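Local structure of clostripain-related protein (Bacteroides thetaiotaomicron, 5L20) at residues S24-Y27 with Q28-S31; G88-S91 with I92-V96. The protein probably cleaves peptide bonds as a cysteine peptidase of the clostripain (C11) family, this chain being an N-terminal portion of the whole protein. All coordinates share one frame; numbering follows the deposited sequence. Where two conformers were deposited one is given.

Interaction 1: S24-Y27 with Q28-S31; sequences SNFY and QNIS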
loop_
_atom_site.group_PDB
_atom_site.type_symbol
_atom_site.label_atom_id
_atom_site.label_comp_id
_atom_site.label_asym_id
_atom_site.label_seq_id
_atom_site.Cartn_x
_atom_site.Cartn_y
_atom_site.Cartn_z
ATOM N N SER A 24 -0.437 -5.214 13.235
ATOM C CA SER A 24 0.885 -5.757 13.489
ATOM C C SER A 24 1.271 -6.786 12.415
ATOM O O SER A 24 2.415 -6.815 11.953
ATOM C CB SER A 24 0.955 -6.364 14.902
ATOM O OG SER A 24 -0.129 -7.243 15.174
ATOM N N ASN A 25 0.307 -7.612 12.005
ATOM C CA ASN A 25 0.570 -8.550 10.911
ATOM C C ASN A 25 0.970 -7.810 9.636
ATOM O O ASN A 25 1.831 -8.252 8.891
ATOM C CB ASN A 25 -0.647 -9.438 10.654
ATOM C CG ASN A 25 -1.071 -10.223 11.888
ATOM O OD1 ASN A 25 -1.947 -9.790 12.643
ATOM N ND2 ASN A 25 -0.448 -11.372 12.099
ATOM N N PHE A 26 0.335 -6.662 9.369
ATOM C CA PHE A 26 0.671 -5.879 8.194
ATOM C C PHE A 26 2.110 -5.355 8.250
ATOM O O PHE A 26 2.820 -5.323 7.237
ATOM C CB PHE A 26 -0.286 -4.688 8.049
ATOM C CG PHE A 26 -1.720 -5.064 7.710
ATOM C CD1 PHE A 26 -2.083 -6.339 7.301
ATOM C CD2 PHE A 26 -2.703 -4.093 7.816
ATOM C CE1 PHE A 26 -3.402 -6.624 7.016
ATOM C CE2 PHE A 26 -4.014 -4.362 7.534
ATOM C CZ PHE A 26 -4.374 -5.619 7.146
ATOM N N TYR A 27 2.545 -4.897 9.428
ATOM C CA TYR A 27 3.920 -4.462 9.549
ATOM C C TYR A 27 4.897 -5.590 9.199
ATOM O O TYR A 27 5.884 -5.349 8.526
ATOM C CB TYR A 27 4.192 -3.923 10.956
ATOM C CG TYR A 27 3.634 -2.532 11.173
ATOM C CD1 TYR A 27 4.022 -1.477 10.341
ATOM C CD2 TYR A 27 2.738 -2.271 12.201
ATOM C CE1 TYR A 27 3.517 -0.184 10.531
ATOM C CE2 TYR A 27 2.226 -0.981 12.402
ATOM C CZ TYR A 27 2.626 0.042 11.568
ATOM O OH TYR A 27 2.127 1.322 11.763
ATOM N N GLN A 28 4.574 -6.820 9.595
ATOM C CA GLN A 28 5.431 -7.954 9.258
ATOM C C GLN A 28 5.345 -8.281 7.761
ATOM O O GLN A 28 6.339 -8.634 7.130
ATOM C CB GLN A 28 5.053 -9.173 10.113
ATOM C CG GLN A 28 5.848 -10.458 9.834
ATOM C CD GLN A 28 7.349 -10.303 10.105
ATOM O OE1 GLN A 28 7.755 -9.554 10.993
ATOM N NE2 GLN A 28 8.170 -11.002 9.331
ATOM N N ASN A 29 4.144 -8.149 7.177
ATOM C CA ASN A 29 4.034 -8.285 5.723
ATOM C C ASN A 29 4.952 -7.287 4.975
ATOM O O ASN A 29 5.637 -7.628 3.995
ATOM C CB ASN A 29 2.595 -8.041 5.235
ATOM C CG ASN A 29 1.611 -9.114 5.677
ATOM O OD1 ASN A 29 0.482 -8.806 6.026
ATOM N ND2 ASN A 29 2.031 -10.389 5.656
ATOM N N ILE A 30 4.964 -6.039 5.433
ATOM C CA ILE A 30 5.805 -5.019 4.819
ATOM C C ILE A 30 7.286 -5.356 5.005
ATOM O O ILE A 30 8.067 -5.281 4.057
ATOM C CB ILE A 30 5.476 -3.609 5.389
ATOM C CG1 ILE A 30 4.059 -3.176 4.943
ATOM C CG2 ILE A 30 6.521 -2.580 4.887
ATOM C CD1 ILE A 30 3.495 -2.021 5.736
ATOM N N SER A 31 7.644 -5.798 6.212
ATOM C CA SER A 31 9.020 -6.207 6.474
ATOM C C SER A 31 9.459 -7.350 5.551
ATOM O O SER A 31 10.545 -7.330 4.951
ATOM C CB SER A 31 9.180 -6.611 7.946
ATOM O OG SER A 31 10.525 -6.998 8.192
#
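Asn29 brings its OD1 to the edge of the Phe26 ring, near the ring plane and 3.8 Å from Phe26 CD1, with the amide and ring planes 34° apart. Both side chains leave helix 23-37 with CG beside their own backbone N, and for Asn29 (chi1 -68°) this folds the amide back along the helix over the preceding turn, where Asn29 CG lies 3.3 Å from Asn25 O. Ile30, one residue on, repeats the gesture with carbon alone: its CG1 sits 3.4 Å from Phe26 O. Beneath these side chains the alpha-helical bonds run unbroken, Asn29 N to Asn25 O at 2.9 Å and Ser31 N to Tyr27 O at 2.9 Å among them. The helix is the connection of a beta-alpha-beta unit between strands 10-16 and 45-52. Phe26 and Ile30 turn onto Leu16 and Met51 of those strands, and Phe26 also packs on a modified side chain of a bound peptide. Asn29 OD1 stands 3.2 Å from Asn25 O, two acceptors that cannot bond to each other; the weakly positive C-H edge of Phe26 probably offers this oxygen a milder neighbour than the carbonyl.

Interaction 2: G88-S91 with I92-V96; sequences GITS and ILNDV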
loop_
_atom_site.group_PDB
_atom_site.type_symbol
_atom_site.label_atom_id
_atom_site.label_comp_id
_atom_site.label_asym_id
_atom_site.label_seq_id
_atom_site.Cartn_x
_atom_site.Cartn_y
_atom_site.Cartn_z
ATOM N N GLY A 88 -13.197 7.918 -1.933
ATOM C CA GLY A 88 -11.972 7.865 -1.155
ATOM C C GLY A 88 -10.953 6.940 -1.814
ATOM O O GLY A 88 -9.792 7.263 -1.964
ATOM N N ILE A 89 -11.419 5.786 -2.263
ATOM C CA ILE A 89 -10.541 4.839 -2.933
ATOM C C ILE A 89 -10.021 5.451 -4.244
ATOM O O ILE A 89 -8.830 5.362 -4.538
ATOM C CB ILE A 89 -11.275 3.511 -3.188
ATOM C CG1 ILE A 89 -11.533 2.785 -1.841
ATOM C CG2 ILE A 89 -10.410 2.608 -4.114
ATOM C CD1 ILE A 89 -12.440 1.574 -1.914
ATOM N N THR A 90 -10.906 6.102 -5.005
ATOM C CA THR A 90 -10.454 6.765 -6.228
ATOM C C THR A 90 -9.378 7.815 -5.948
ATOM O O THR A 90 -8.367 7.878 -6.635
ATOM C CB THR A 90 -11.638 7.425 -6.928
ATOM O OG1 THR A 90 -12.520 6.398 -7.411
ATOM C CG2 THR A 90 -11.169 8.301 -8.117
ATOM N N SER A 91 -9.577 8.612 -4.909
ATOM C CA SER A 91 -8.605 9.644 -4.611
ATOM C C SER A 91 -7.244 9.054 -4.219
ATOM O O SER A 91 -6.191 9.568 -4.638
ATOM C CB SER A 91 -9.134 10.557 -3.516
ATOM O OG SER A 91 -8.235 11.632 -3.324
ATOM N N ILE A 92 -7.268 7.969 -3.441
ATOM C CA ILE A 92 -6.020 7.288 -3.080
ATOM C C ILE A 92 -5.327 6.730 -4.336
ATOM O O ILE A 92 -4.118 6.888 -4.513
ATOM C CB ILE A 92 -6.274 6.173 -2.033
ATOM C CG1 ILE A 92 -6.664 6.812 -0.704
ATOM C CG2 ILE A 92 -5.038 5.318 -1.821
ATOM C CD1 ILE A 92 -7.366 5.851 0.249
ATOM N N LEU A 93 -6.114 6.107 -5.216
ATOM C CA LEU A 93 -5.519 5.568 -6.432
ATOM C C LEU A 93 -5.000 6.678 -7.361
ATOM O O LEU A 93 -4.053 6.476 -8.115
ATOM C CB LEU A 93 -6.542 4.703 -7.169
ATOM C CG LEU A 93 -6.859 3.373 -6.504
ATOM C CD1 LEU A 93 -7.972 2.704 -7.257
ATOM C CD2 LEU A 93 -5.634 2.456 -6.469
ATOM N N ASN A 94 -5.626 7.858 -7.331
ATOM C CA ASN A 94 -5.099 8.983 -8.123
ATOM C C ASN A 94 -3.776 9.496 -7.531
ATOM O O ASN A 94 -2.859 9.846 -8.266
ATOM C CB ASN A 94 -6.110 10.135 -8.205
ATOM C CG ASN A 94 -7.267 9.823 -9.133
ATOM O OD1 ASN A 94 -7.174 8.931 -9.993
ATOM N ND2 ASN A 94 -8.367 10.560 -8.976
ATOM N N ASP A 95 -3.670 9.454 -6.200
ATOM C CA ASP A 95 -2.386 9.768 -5.553
ATOM C C ASP A 95 -1.317 8.758 -6.031
ATOM O O ASP A 95 -0.199 9.133 -6.375
ATOM C CB ASP A 95 -2.504 9.694 -4.030
ATOM C CG ASP A 95 -3.266 10.857 -3.422
ATOM O OD1 ASP A 95 -3.382 11.928 -4.063
ATOM O OD2 ASP A 95 -3.698 10.684 -2.265
ATOM N N VAL A 96 -1.655 7.465 -6.018
ATOM C CA VAL A 96 -0.691 6.446 -6.449
ATOM C C VAL A 96 -0.216 6.733 -7.869
ATOM O O VAL A 96 0.984 6.673 -8.173
ATOM C CB VAL A 96 -1.325 5.026 -6.359
ATOM C CG1 VAL A 96 -0.413 3.974 -7.043
ATOM C CG2 VAL A 96 -1.554 4.693 -4.902
HETATM O O HOH W 1 -6.374 11.316 -1.545
#
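Four successive i-to-i+4 hydrogen bonds, from Ile92 N to Gly88 O (3.0 Å) through to Asp95 N to Ser91 O, join the two segments as regular turns of alpha-helix. This is helix 86-99, which leads from strand 69-79 to strand 104-109 in an alpha/beta fold and lays one face on the central sheet. Ile92 lies on that face, packing on Phe13 and Phe50, and its CG1 comes to 3.4 Å from Gly88 O. At the flank Ile89 and Leu93 run side by side and point the same way, Ile89 CG2 meeting Leu93 CD1 at 4.0 Å; Ile89 also reaches Tyr15, and Leu93 reaches Phe13. Thr90 and Asn94 form a similar parallel pair. Thr90 turns CG2 anti to its own N (OG1 at chi1 -67°), which lets OG1 bond to Ala86 O and sets the methyl CG2 alongside Asn94 ND2, 3.7 Å away. The Asn94 amide also leans over the carbonyl below, its CG 3.4 Å from Thr90 O. With an alanine here the amide is gone, and the Thr90 methyl and carbonyl would probably lose their cover on that side. Asp95 is buried, yet its carboxylate is well matched: OD1 forms a salt bridge with Arg98, and OD2 one with Lys76 and a hydrogen bond with Tyr78. A water near Ser91 OG, a link less certain because Ser91 has two conformers, donates a hydrogen bond to Asp95 OD2 at 2.8 Å.

Following the chain from the N terminus, strand 10-16 leads into helix 23-37, where interaction 1 lies; strands 45-52, 57-66 and 69-79 come next, then helix 86-99 with interaction 2, and finally strand 104-109. The two contacts stand in series, neither nested nor crossed, and neither closes a loop, since each joins adjoining turns of one helix. The centres of interaction 1 and interaction 2 are about 22 Å apart, on opposite sides of the chain's centre, and the nearest atoms of interaction 1 and interaction 2 stay about 13 Å apart. The sheet lies between them: strand 45-52 offers Ile49 and Met51 to interaction 1 but Ile48 and Phe50 to interaction 2, and strand 10-16 likewise serves both helices.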